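Local coordinates for sensor protein (Bacteroides thetaiotaomicron, PDB 2X7X) that binds beta-D-fructose through its periplasmic domain and, as a hybrid two-component sensor, probably passes the signal on by histidine phosphorylation, at residues K101-I113 / I259-T273. Sequence-based numbering, arbitrary orientation.
Sequences KYTAYIGADNYEI and ILEKKPYPKETVMNT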
loop_
_atom_site.group_PDB
_atom_site.type_symbol
_atom_site.label_atom_id
_atom_site.label_comp_id
_atom_site.label_asym_id
_atom_site.label_seq_id
_atom_site.Cartn_x
_atom_site.Cartn_y
_atom_site.Cartn_z
ATOM N N LYS A 101 32.200 -17.126 -2.519
ATOM C CA LYS A 101 33.183 -16.298 -1.860
ATOM C C LYS A 101 32.625 -14.894 -1.687
ATOM O O LYS A 101 32.967 -13.969 -2.427
ATOM C CB LYS A 101 34.520 -16.350 -2.613
ATOM C CG LYS A 101 35.228 -17.723 -2.465
ATOM C CD LYS A 101 36.543 -17.817 -3.272
ATOM C CE LYS A 101 37.363 -19.052 -2.893
ATOM N NZ LYS A 101 36.543 -20.298 -3.018
ATOM N N TYR A 102 31.739 -14.777 -0.700
ATOM C CA TYR A 102 31.052 -13.533 -0.341
ATOM C C TYR A 102 30.566 -13.700 1.098
ATOM O O TYR A 102 30.466 -14.819 1.597
ATOM C CB TYR A 102 29.873 -13.230 -1.307
ATOM C CG TYR A 102 28.780 -14.283 -1.311
ATOM C CD1 TYR A 102 27.795 -14.291 -0.318
ATOM C CD2 TYR A 102 28.734 -15.286 -2.286
ATOM C CE1 TYR A 102 26.787 -15.268 -0.282
ATOM C CE2 TYR A 102 27.710 -16.268 -2.269
ATOM C CZ TYR A 102 26.747 -16.244 -1.251
ATOM O OH TYR A 102 25.741 -17.184 -1.179
ATOM N N THR A 103 30.256 -12.607 1.775
ATOM C CA THR A 103 29.850 -12.707 3.175
ATOM C C THR A 103 28.358 -13.038 3.337
ATOM O O THR A 103 27.985 -13.920 4.123
ATOM C CB THR A 103 30.177 -11.417 3.937
ATOM O OG1 THR A 103 31.494 -10.969 3.577
ATOM C CG2 THR A 103 30.092 -11.653 5.433
ATOM N N ALA A 104 27.509 -12.316 2.604
ATOM C CA ALA A 104 26.061 -12.512 2.692
ATOM C C ALA A 104 25.331 -12.127 1.416
ATOM O O ALA A 104 25.755 -11.235 0.678
ATOM C CB ALA A 104 25.479 -11.748 3.892
ATOM N N TYR A 105 24.226 -12.818 1.170
ATOM C CA TYR A 105 23.373 -12.545 0.018
ATOM C C TYR A 105 22.010 -12.053 0.487
ATOM O O TYR A 105 21.421 -12.618 1.407
ATOM C CB TYR A 105 23.211 -13.801 -0.851
ATOM C CG TYR A 105 22.194 -13.642 -1.960
ATOM C CD1 TYR A 105 22.412 -12.747 -3.016
ATOM C CD2 TYR A 105 21.001 -14.364 -1.947
ATOM C CE1 TYR A 105 21.465 -12.577 -4.029
ATOM C CE2 TYR A 105 20.048 -14.207 -2.964
ATOM C CZ TYR A 105 20.290 -13.315 -4.001
ATOM O OH TYR A 105 19.351 -13.159 -5.005
ATOM N N ILE A 106 21.523 -10.986 -0.139
ATOM C CA ILE A 106 20.122 -10.592 0.033
ATOM C C ILE A 106 19.451 -10.264 -1.304
ATOM O O ILE A 106 20.020 -9.577 -2.157
ATOM C CB ILE A 106 19.958 -9.429 1.027
ATOM C CG1 ILE A 106 18.474 -9.164 1.290
ATOM C CG2 ILE A 106 20.675 -8.192 0.520
ATOM C CD1 ILE A 106 18.198 -8.026 2.258
ATOM N N GLY A 107 18.232 -10.759 -1.474
ATOM C CA GLY A 107 17.470 -10.490 -2.693
ATOM C C GLY A 107 16.178 -11.264 -2.783
ATOM O O GLY A 107 15.855 -12.042 -1.894
ATOM N N ALA A 108 15.429 -11.050 -3.859
ATOM C CA ALA A 108 14.192 -11.780 -4.068
ATOM C C ALA A 108 14.445 -12.923 -5.044
ATOM O O ALA A 108 15.342 -12.823 -5.874
ATOM C CB ALA A 108 13.132 -10.855 -4.581
ATOM N N ASP A 109 13.666 -14.008 -4.953
ATOM C CA ASP A 109 13.901 -15.176 -5.822
ATOM C C ASP A 109 13.422 -14.952 -7.261
ATOM O O ASP A 109 12.219 -14.971 -7.546
ATOM C CB ASP A 109 13.275 -16.448 -5.250
ATOM C CG ASP A 109 13.747 -17.706 -5.968
ATOM O OD1 ASP A 109 13.548 -18.806 -5.413
ATOM O OD2 ASP A 109 14.330 -17.614 -7.072
ATOM N N ASN A 110 14.374 -14.769 -8.166
ATOM C CA ASN A 110 14.031 -14.461 -9.545
ATOM C C ASN A 110 13.422 -15.636 -10.281
ATOM O O ASN A 110 12.622 -15.445 -11.199
ATOM C CB ASN A 110 15.226 -13.837 -10.288
ATOM C CG ASN A 110 15.459 -12.383 -9.883
ATOM O OD1 ASN A 110 14.754 -11.486 -10.329
ATOM N ND2 ASN A 110 16.419 -12.156 -9.011
ATOM N N TYR A 111 13.778 -16.851 -9.869
ATOM C CA TYR A 111 13.259 -18.052 -10.510
ATOM C C TYR A 111 11.764 -18.155 -10.216
ATOM O O TYR A 111 10.950 -18.375 -11.116
ATOM C CB TYR A 111 13.998 -19.284 -10.006
ATOM C CG TYR A 111 13.637 -20.588 -10.686
ATOM C CD1 TYR A 111 12.545 -21.346 -10.263
ATOM C CD2 TYR A 111 14.405 -21.083 -11.737
ATOM C CE1 TYR A 111 12.219 -22.554 -10.885
ATOM C CE2 TYR A 111 14.082 -22.292 -12.357
ATOM C CZ TYR A 111 12.993 -23.016 -11.920
ATOM O OH TYR A 111 12.687 -24.209 -12.529
ATOM N N GLU A 112 11.412 -17.965 -8.951
ATOM C CA GLU A 112 10.029 -18.000 -8.523
ATOM C C GLU A 112 9.179 -16.911 -9.162
ATOM O O GLU A 112 8.007 -17.126 -9.453
ATOM C CB GLU A 112 9.947 -17.929 -7.002
ATOM C CG GLU A 112 10.145 -19.292 -6.355
ATOM C CD GLU A 112 9.185 -20.349 -6.902
ATOM O OE1 GLU A 112 9.656 -21.477 -7.176
ATOM O OE2 GLU A 112 7.971 -20.039 -7.079
ATOM N N ILE A 113 9.775 -15.743 -9.379
ATOM C CA ILE A 113 9.097 -14.665 -10.108
ATOM C C ILE A 113 8.772 -15.097 -11.543
ATOM O O ILE A 113 7.655 -14.904 -12.004
ATOM C CB ILE A 113 9.882 -13.335 -10.051
ATOM C CG1 ILE A 113 9.822 -12.789 -8.638
ATOM C CG2 ILE A 113 9.288 -12.316 -10.994
ATOM C CD1 ILE A 113 10.810 -11.711 -8.356
ATOM N N ILE A 259 26.893 -7.159 10.424
ATOM C CA ILE A 259 28.180 -7.774 10.109
ATOM C C ILE A 259 29.327 -6.967 10.698
ATOM O O ILE A 259 30.195 -7.523 11.380
ATOM C CB ILE A 259 28.361 -7.955 8.586
ATOM C CG1 ILE A 259 27.441 -9.073 8.083
ATOM C CG2 ILE A 259 29.825 -8.237 8.231
ATOM C CD1 ILE A 259 27.260 -9.097 6.590
ATOM N N LEU A 260 29.320 -5.663 10.441
ATOM C CA LEU A 260 30.347 -4.769 10.970
ATOM C C LEU A 260 30.385 -4.757 12.504
ATOM O O LEU A 260 31.452 -4.882 13.095
ATOM C CB LEU A 260 30.164 -3.348 10.437
ATOM C CG LEU A 260 30.500 -3.081 8.970
ATOM C CD1 LEU A 260 30.120 -1.650 8.619
ATOM C CD2 LEU A 260 31.968 -3.358 8.643
ATOM N N GLU A 261 29.219 -4.629 13.135
ATOM C CA GLU A 261 29.115 -4.583 14.593
ATOM C C GLU A 261 29.120 -5.987 15.206
ATOM O O GLU A 261 28.664 -6.196 16.335
ATOM C CB GLU A 261 27.846 -3.832 15.005
ATOM C CG GLU A 261 27.792 -2.377 14.550
ATOM C CD GLU A 261 26.491 -1.682 14.940
ATOM O OE1 GLU A 261 25.572 -2.368 15.452
ATOM O OE2 GLU A 261 26.389 -0.446 14.730
ATOM N N LYS A 262 29.625 -6.946 14.437
ATOM C CA LYS A 262 29.722 -8.351 14.840
ATOM C C LYS A 262 28.494 -8.911 15.585
ATOM O O LYS A 262 28.629 -9.778 16.453
ATOM C CB LYS A 262 31.030 -8.593 15.598
ATOM C CG LYS A 262 32.215 -7.903 14.923
ATOM C CD LYS A 262 33.567 -8.369 15.444
ATOM C CE LYS A 262 34.654 -7.405 14.987
ATOM N NZ LYS A 262 35.903 -8.118 14.609
ATOM N N LYS A 263 27.305 -8.401 15.240
ATOM C CA LYS A 263 26.029 -9.027 15.626
ATOM C C LYS A 263 25.812 -10.272 14.763
ATOM O O LYS A 263 26.449 -10.407 13.715
ATOM C CB LYS A 263 24.850 -8.062 15.434
ATOM C CG LYS A 263 24.474 -7.210 16.645
ATOM C CD LYS A 263 25.121 -5.834 16.579
ATOM C CE LYS A 263 24.425 -4.828 17.492
ATOM N NZ LYS A 263 23.215 -4.234 16.844
ATOM N N PRO A 264 24.919 -11.193 15.188
ATOM C CA PRO A 264 24.697 -12.350 14.311
ATOM C C PRO A 264 23.864 -11.938 13.093
ATOM O O PRO A 264 23.233 -10.876 13.110
ATOM C CB PRO A 264 23.936 -13.337 15.210
ATOM C CG PRO A 264 23.214 -12.477 16.210
ATOM C CD PRO A 264 23.995 -11.183 16.345
ATOM N N TYR A 265 23.879 -12.750 12.039
ATOM C CA TYR A 265 23.143 -12.429 10.813
ATOM C C TYR A 265 22.838 -13.685 10.016
ATOM O O TYR A 265 23.508 -14.708 10.192
ATOM C CB TYR A 265 23.925 -11.435 9.929
ATOM C CG TYR A 265 25.293 -11.925 9.525
ATOM C CD1 TYR A 265 26.412 -11.619 10.300
ATOM C CD2 TYR A 265 25.472 -12.708 8.384
ATOM C CE1 TYR A 265 27.676 -12.069 9.957
ATOM C CE2 TYR A 265 26.738 -13.168 8.027
ATOM C CZ TYR A 265 27.841 -12.839 8.825
ATOM O OH TYR A 265 29.110 -13.270 8.500
ATOM N N PRO A 266 21.820 -13.612 9.135
ATOM C CA PRO A 266 21.650 -14.669 8.146
ATOM C C PRO A 266 22.605 -14.439 6.986
ATOM O O PRO A 266 22.798 -13.304 6.560
ATOM C CB PRO A 266 20.195 -14.504 7.696
ATOM C CG PRO A 266 19.894 -13.051 7.915
ATOM C CD PRO A 266 20.743 -12.601 9.071
ATOM N N LYS A 267 23.220 -15.509 6.503
ATOM C CA LYS A 267 24.100 -15.440 5.341
ATOM C C LYS A 267 23.254 -15.311 4.086
ATOM O O LYS A 267 23.709 -14.788 3.069
ATOM C CB LYS A 267 25.001 -16.676 5.256
ATOM C CG LYS A 267 24.438 -17.916 5.952
ATOM C CD LYS A 267 24.642 -17.834 7.475
ATOM C CE LYS A 267 23.436 -18.398 8.216
ATOM N NZ LYS A 267 23.288 -17.868 9.611
ATOM N N GLU A 268 22.015 -15.778 4.173
ATOM C CA GLU A 268 21.093 -15.637 3.067
ATOM C C GLU A 268 19.719 -15.114 3.500
ATOM O O GLU A 268 19.055 -15.695 4.356
ATOM C CB GLU A 268 20.988 -16.949 2.304
ATOM C CG GLU A 268 20.469 -16.768 0.899
ATOM C CD GLU A 268 21.038 -17.773 -0.068
ATOM O OE1 GLU A 268 22.217 -18.175 0.098
ATOM O OE2 GLU A 268 20.302 -18.146 -1.002
ATOM N N THR A 269 19.326 -13.992 2.911
ATOM C CA THR A 269 18.024 -13.414 3.145
ATOM C C THR A 269 17.255 -13.339 1.835
ATOM O O THR A 269 17.630 -12.606 0.906
ATOM C CB THR A 269 18.131 -12.018 3.766
ATOM O OG1 THR A 269 18.966 -12.081 4.929
ATOM C CG2 THR A 269 16.746 -11.488 4.157
ATOM N N VAL A 270 16.184 -14.117 1.765
ATOM C CA VAL A 270 15.322 -14.123 0.594
ATOM C C VAL A 270 14.076 -13.266 0.834
ATOM O O VAL A 270 13.361 -13.456 1.821
ATOM C CB VAL A 270 14.947 -15.564 0.163
ATOM C CG1 VAL A 270 14.527 -16.409 1.361
ATOM C CG2 VAL A 270 13.847 -15.544 -0.904
ATOM N N MET A 271 13.836 -12.325 -0.074
ATOM C CA MET A 271 12.675 -11.427 -0.006
ATOM C C MET A 271 11.536 -11.900 -0.918
ATOM O O MET A 271 11.756 -12.627 -1.886
ATOM C CB MET A 271 13.086 -9.997 -0.353
ATOM C CG MET A 271 14.306 -9.521 0.411
ATOM S SD MET A 271 14.756 -7.787 0.150
ATOM C CE MET A 271 15.611 -7.781 -1.437
ATOM N N ASN A 272 10.315 -11.481 -0.608
ATOM C CA ASN A 272 9.145 -11.984 -1.323
ATOM C C ASN A 272 8.701 -11.071 -2.445
ATOM O O ASN A 272 9.017 -9.871 -2.463
ATOM C CB ASN A 272 7.977 -12.225 -0.363
ATOM C CG ASN A 272 8.358 -13.117 0.803
ATOM O OD1 ASN A 272 8.807 -14.256 0.612
ATOM N ND2 ASN A 272 8.199 -12.595 2.024
ATOM N N THR A 273 7.957 -11.655 -3.376
ATOM C CA THR A 273 7.304 -10.891 -4.425
ATOM C C THR A 273 5.775 -10.931 -4.238
ATOM O O THR A 273 5.266 -11.604 -3.335
ATOM C CB THR A 273 7.725 -11.411 -5.823
ATOM O OG1 THR A 273 7.137 -10.599 -6.847
ATOM C CG2 THR A 273 7.316 -12.870 -6.019
HETATM O O HOH W 1 21.483 -12.244 4.036
#
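I106 and M271 form the apolar centre. The tip of I106, CD1, lies 4.0 Å from M271 SD. I106 stands beside T269 and points the same way, so its CG1 runs along T269 CB. CG1 is anti to the backbone N (chi1 -174°), which sends the I106 chain out past T269 toward the sulfur. M271 bends at chi3 and brings its methyl CE to 3.5 Å from G107 CA. K251, V252 and L255 of helix 249-260 cover I106 on this face. At one end of the strand pair, I259 CD1 touches both T103 CG2, which it meets tip to tip, and A104 CB. At the other end, I113 CG1 rests on T273 CG2, 3.6 Å away.

The opposite face carries Y105 and E268. E268 CG meets the Y105 ring at its edge, 3.8 Å from CD2, and the carboxylate plane stands 85° to the ring. Four backbone hydrogen bonds join the two strands: Y105 N to K267 O, T269 N to Y105 O, G107 N to T269 O, and M271 N to G107 O. The last is 2.7 Å long, with M271 N above the carbonyl plane of G107. At the polar edge, one water donates to Y105 O and P266 O and lies 2.7 Å from T269 OG1. It ties the turn before strand 268-271 to the strand pair.

Strand 268-271 thus joins 104-108 in parallel as an edge strand of the six-stranded parallel sheet in this chain. Beyond 104-108, D109 N-caps helix 110-124, with OD2 accepting from Y111 N. N110 OD1 accepts a hydrogen bond from NE of R146, a fructose-binding residue. The pairing belongs to the N-terminal alpha/beta lobe of a two-lobed periplasmic binding protein, where both segments head for the interlobe hinge beside the sugar cleft.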